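Local coordinates for protein putative polyketide synthase (Streptomyces coelicolor, PDB 1U0M) that catalyses the iterative condensation of five malonyl-CoA units and the Claisen and aldol cyclisations that yield 1,3,6,8-tetrahydroxynaphthalene, at residues G219-M231 with L243-A257. Sequence-based numbering, arbitrary orientation.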
# COMPACT_ATOMS: atom_id res chain seq x y z
N GLY A 219 15.72 3.89 -9.00
CA GLY A 219 16.15 4.18 -7.65
C GLY A 219 15.28 5.19 -6.95
O GLY A 219 14.61 6.00 -7.59
N SER A 220 15.29 5.15 -5.63
CA SER A 220 14.49 6.06 -4.84
C SER A 220 15.37 7.09 -4.15
O SER A 220 16.58 6.96 -4.12
CB SER A 220 13.69 5.29 -3.79
OG SER A 220 13.02 6.17 -2.90
N TYR A 221 14.74 8.12 -3.61
CA TYR A 221 15.46 9.16 -2.89
C TYR A 221 14.48 9.94 -2.04
O TYR A 221 13.48 10.45 -2.54
CB TYR A 221 16.19 10.09 -3.87
CG TYR A 221 16.87 11.24 -3.17
CD1 TYR A 221 16.18 12.43 -2.93
CD2 TYR A 221 18.17 11.11 -2.67
CE1 TYR A 221 16.77 13.46 -2.20
CE2 TYR A 221 18.76 12.13 -1.94
CZ TYR A 221 18.06 13.31 -1.70
OH TYR A 221 18.61 14.32 -0.94
N LEU A 222 14.77 10.04 -0.75
CA LEU A 222 13.92 10.76 0.19
C LEU A 222 14.57 12.05 0.63
O LEU A 222 15.64 12.04 1.23
CB LEU A 222 13.63 9.88 1.41
CG LEU A 222 12.54 10.27 2.41
CD1 LEU A 222 12.91 11.54 3.17
CD2 LEU A 222 11.22 10.44 1.66
N ILE A 223 13.93 13.18 0.34
CA ILE A 223 14.47 14.47 0.74
C ILE A 223 14.35 14.58 2.26
O ILE A 223 13.25 14.67 2.80
CB ILE A 223 13.69 15.63 0.10
CG1 ILE A 223 13.89 15.61 -1.42
CG2 ILE A 223 14.15 16.95 0.70
CD1 ILE A 223 13.21 16.75 -2.15
N PRO A 224 15.50 14.59 2.96
CA PRO A 224 15.52 14.69 4.42
C PRO A 224 14.62 15.77 4.99
O PRO A 224 14.49 16.86 4.43
CB PRO A 224 17.00 14.95 4.71
CG PRO A 224 17.68 14.16 3.63
CD PRO A 224 16.86 14.52 2.41
N LYS A 225 14.01 15.45 6.13
CA LYS A 225 13.11 16.34 6.84
C LYS A 225 12.10 17.12 6.00
O LYS A 225 12.07 18.34 6.02
CB LYS A 225 13.91 17.31 7.72
CG LYS A 225 14.24 16.72 9.09
CD LYS A 225 12.96 16.25 9.79
CE LYS A 225 13.25 15.43 11.04
NZ LYS A 225 12.03 14.71 11.53
N THR A 226 11.26 16.39 5.27
CA THR A 226 10.22 16.99 4.45
C THR A 226 8.98 16.08 4.54
O THR A 226 8.07 16.16 3.71
CB THR A 226 10.67 17.12 2.98
OG1 THR A 226 11.21 15.88 2.53
CG2 THR A 226 11.72 18.21 2.84
N GLU A 227 8.96 15.23 5.57
CA GLU A 227 7.88 14.27 5.79
C GLU A 227 6.49 14.88 5.74
O GLU A 227 5.60 14.33 5.10
CB GLU A 227 8.06 13.55 7.14
CG GLU A 227 9.37 12.83 7.28
CD GLU A 227 10.44 13.66 7.97
OE1 GLU A 227 10.42 14.91 7.86
OE2 GLU A 227 11.31 13.05 8.63
N ASP A 228 6.32 16.03 6.40
CA ASP A 228 5.03 16.71 6.44
C ASP A 228 4.84 17.76 5.36
O ASP A 228 3.89 18.55 5.42
CB ASP A 228 4.81 17.37 7.81
CG ASP A 228 5.79 18.51 8.10
OD1 ASP A 228 5.86 19.47 7.30
OD2 ASP A 228 6.48 18.44 9.14
N TRP A 229 5.72 17.78 4.36
CA TRP A 229 5.61 18.78 3.30
C TRP A 229 4.53 18.50 2.26
O TRP A 229 3.94 19.43 1.72
CB TRP A 229 6.98 18.99 2.67
CG TRP A 229 7.87 19.79 3.59
CD1 TRP A 229 7.74 19.91 4.95
CD2 TRP A 229 8.97 20.62 3.22
NE1 TRP A 229 8.69 20.77 5.44
CE2 TRP A 229 9.46 21.21 4.40
CE3 TRP A 229 9.60 20.91 2.00
CZ2 TRP A 229 10.55 22.09 4.41
CZ3 TRP A 229 10.68 21.79 2.01
CH2 TRP A 229 11.14 22.37 3.20
N ILE A 230 4.26 17.23 1.98
CA ILE A 230 3.21 16.83 1.04
C ILE A 230 2.52 15.65 1.74
O ILE A 230 2.95 14.50 1.64
CB ILE A 230 3.77 16.39 -0.32
CG1 ILE A 230 4.82 17.41 -0.80
CG2 ILE A 230 2.64 16.31 -1.33
CD1 ILE A 230 5.42 17.12 -2.16
N MET A 231 1.44 15.96 2.45
CA MET A 231 0.76 14.95 3.24
C MET A 231 -0.75 15.10 3.36
O MET A 231 -1.34 16.08 2.92
CB MET A 231 1.31 14.98 4.66
CG MET A 231 0.90 16.28 5.38
SD MET A 231 1.66 16.50 6.98
CE MET A 231 0.65 15.35 7.99
N LEU A 243 0.04 20.87 1.35
CA LEU A 243 1.21 21.07 0.52
C LEU A 243 1.95 22.32 1.00
O LEU A 243 1.45 23.45 0.86
CB LEU A 243 0.76 21.23 -0.93
CG LEU A 243 1.82 21.26 -2.02
CD1 LEU A 243 2.64 19.98 -2.04
CD2 LEU A 243 1.11 21.47 -3.34
N ASP A 244 3.13 22.12 1.58
CA ASP A 244 3.95 23.21 2.10
C ASP A 244 4.40 24.16 1.00
O ASP A 244 4.82 23.75 -0.08
CB ASP A 244 5.18 22.64 2.82
CG ASP A 244 5.95 23.69 3.60
OD1 ASP A 244 5.97 23.62 4.85
OD2 ASP A 244 6.54 24.60 2.97
N LYS A 245 4.30 25.45 1.30
CA LYS A 245 4.68 26.53 0.39
C LYS A 245 6.06 26.31 -0.21
O LYS A 245 6.32 26.72 -1.34
CB LYS A 245 4.69 27.86 1.16
CG LYS A 245 3.42 28.16 1.96
CD LYS A 245 3.01 27.04 2.95
CE LYS A 245 4.18 26.54 3.80
NZ LYS A 245 4.85 27.61 4.59
N ARG A 246 6.93 25.66 0.56
CA ARG A 246 8.31 25.38 0.17
C ARG A 246 8.55 24.21 -0.78
O ARG A 246 9.69 23.93 -1.13
CB ARG A 246 9.15 25.15 1.41
CG ARG A 246 9.24 26.35 2.33
CD ARG A 246 9.85 25.96 3.67
NE ARG A 246 8.97 25.06 4.42
CZ ARG A 246 9.19 24.67 5.67
NH1 ARG A 246 10.27 25.09 6.32
NH2 ARG A 246 8.33 23.86 6.28
N VAL A 247 7.49 23.52 -1.18
CA VAL A 247 7.65 22.37 -2.06
C VAL A 247 8.43 22.63 -3.35
O VAL A 247 9.34 21.89 -3.68
CB VAL A 247 6.29 21.73 -2.38
CG1 VAL A 247 6.47 20.60 -3.38
CG2 VAL A 247 5.66 21.19 -1.11
N PRO A 248 8.08 23.69 -4.10
CA PRO A 248 8.82 23.94 -5.35
C PRO A 248 10.33 24.12 -5.14
O PRO A 248 11.14 23.51 -5.84
CB PRO A 248 8.15 25.19 -5.90
CG PRO A 248 7.76 25.92 -4.66
CD PRO A 248 7.18 24.82 -3.80
N ALA A 249 10.70 24.94 -4.16
CA ALA A 249 12.10 25.20 -3.85
C ALA A 249 12.90 23.92 -3.61
O ALA A 249 14.12 23.91 -3.74
CB ALA A 249 12.20 26.12 -2.63
N THR A 250 12.20 22.84 -3.26
CA THR A 250 12.86 21.56 -2.99
C THR A 250 13.47 20.96 -4.26
O THR A 250 14.17 19.94 -4.22
CB THR A 250 11.86 20.53 -2.39
OG1 THR A 250 10.91 20.14 -3.38
CG2 THR A 250 11.13 21.12 -1.19
N MET A 251 13.22 21.62 -5.39
CA MET A 251 13.75 21.16 -6.67
C MET A 251 15.28 21.23 -6.66
O MET A 251 15.95 20.42 -7.30
CB MET A 251 13.20 22.04 -7.79
CG MET A 251 12.74 21.26 -9.01
SD MET A 251 11.29 20.25 -8.67
CE MET A 251 12.02 18.64 -8.45
N GLU A 252 15.82 22.19 -5.92
CA GLU A 252 17.27 22.35 -5.83
C GLU A 252 17.91 21.11 -5.21
O GLU A 252 18.81 20.52 -5.80
CB GLU A 252 17.61 23.61 -5.00
CG GLU A 252 19.10 23.91 -4.88
CD GLU A 252 19.39 25.25 -4.21
OE1 GLU A 252 18.98 26.29 -4.77
OE2 GLU A 252 20.02 25.26 -3.13
N PRO A 253 17.45 20.69 -4.02
CA PRO A 253 18.02 19.51 -3.38
C PRO A 253 17.77 18.20 -4.12
O PRO A 253 18.50 17.22 -3.93
CB PRO A 253 17.37 19.52 -2.00
CG PRO A 253 17.10 20.97 -1.76
CD PRO A 253 16.55 21.40 -3.09
N LEU A 254 16.74 18.17 -4.96
CA LEU A 254 16.39 16.96 -5.69
C LEU A 254 17.19 16.76 -6.97
O LEU A 254 17.47 15.63 -7.36
CB LEU A 254 14.90 16.94 -6.01
CG LEU A 254 14.39 15.85 -6.97
CD1 LEU A 254 14.77 14.47 -6.47
CD2 LEU A 254 12.89 15.96 -7.09
N ALA A 255 17.54 17.86 -7.62
CA ALA A 255 18.30 17.82 -8.87
C ALA A 255 19.49 16.86 -8.79
O ALA A 255 19.66 15.99 -9.66
CB ALA A 255 18.76 19.22 -9.24
N PRO A 256 20.35 17.02 -7.76
CA PRO A 256 21.52 16.16 -7.59
C PRO A 256 21.16 14.67 -7.51
O PRO A 256 21.86 13.83 -8.07
CB PRO A 256 22.14 16.67 -6.29
CG PRO A 256 21.78 18.12 -6.31
CD PRO A 256 20.34 18.08 -6.75
N ALA A 257 20.08 14.37 -6.80
CA ALA A 257 19.63 12.99 -6.65
C ALA A 257 19.31 12.42 -8.02
O ALA A 257 19.42 11.21 -8.24
CB ALA A 257 18.39 12.94 -5.76
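Trp229 and Arg246 illustrate how one aromatic ring can divide a contact into a solvent side and a packed interior. Arg246 NE sits above one indole face, offset toward its rim, with ring and guanidinium planes 28° apart, and Arg246 CB makes an off-centre CH-pi contact with the six-membered ring; Thr226 CG2 lies above the opposite face, toward its rim. Asp244 holds the arginine flat: NE and NH2 grip its carboxylate side-on, NH2 to OD1 at 2.8 Å, and OD2 also accepts from Arg246 N in an Asx turn. This solvent side, where Arg246 is exposed, gives way inward to Thr250 CG2, which meets the indole edge. Replacing the Trp229 indole by an alanine is likely to remove the wall against which Arg246 CB and NE lie and open a gap beside Thr250. In this thiolase fold, the contact joins helix 251-263 to strand 212-222 of the large mixed sheet and to the hairpin of strands 230-235 and 238-243. Asp244 N donates to Trp229 O at 2.8 Å, next to the non-hydrogen-bonded pair Ile230-Leu243. Deeper, Ile223 CD1 reaches Thr250 CB and Leu254 CB. With its CG anti to the backbone N (chi1 176°), Tyr221 lays its ring over Ala257 CB, 3.5 Å from the Tyr221 ring centroid.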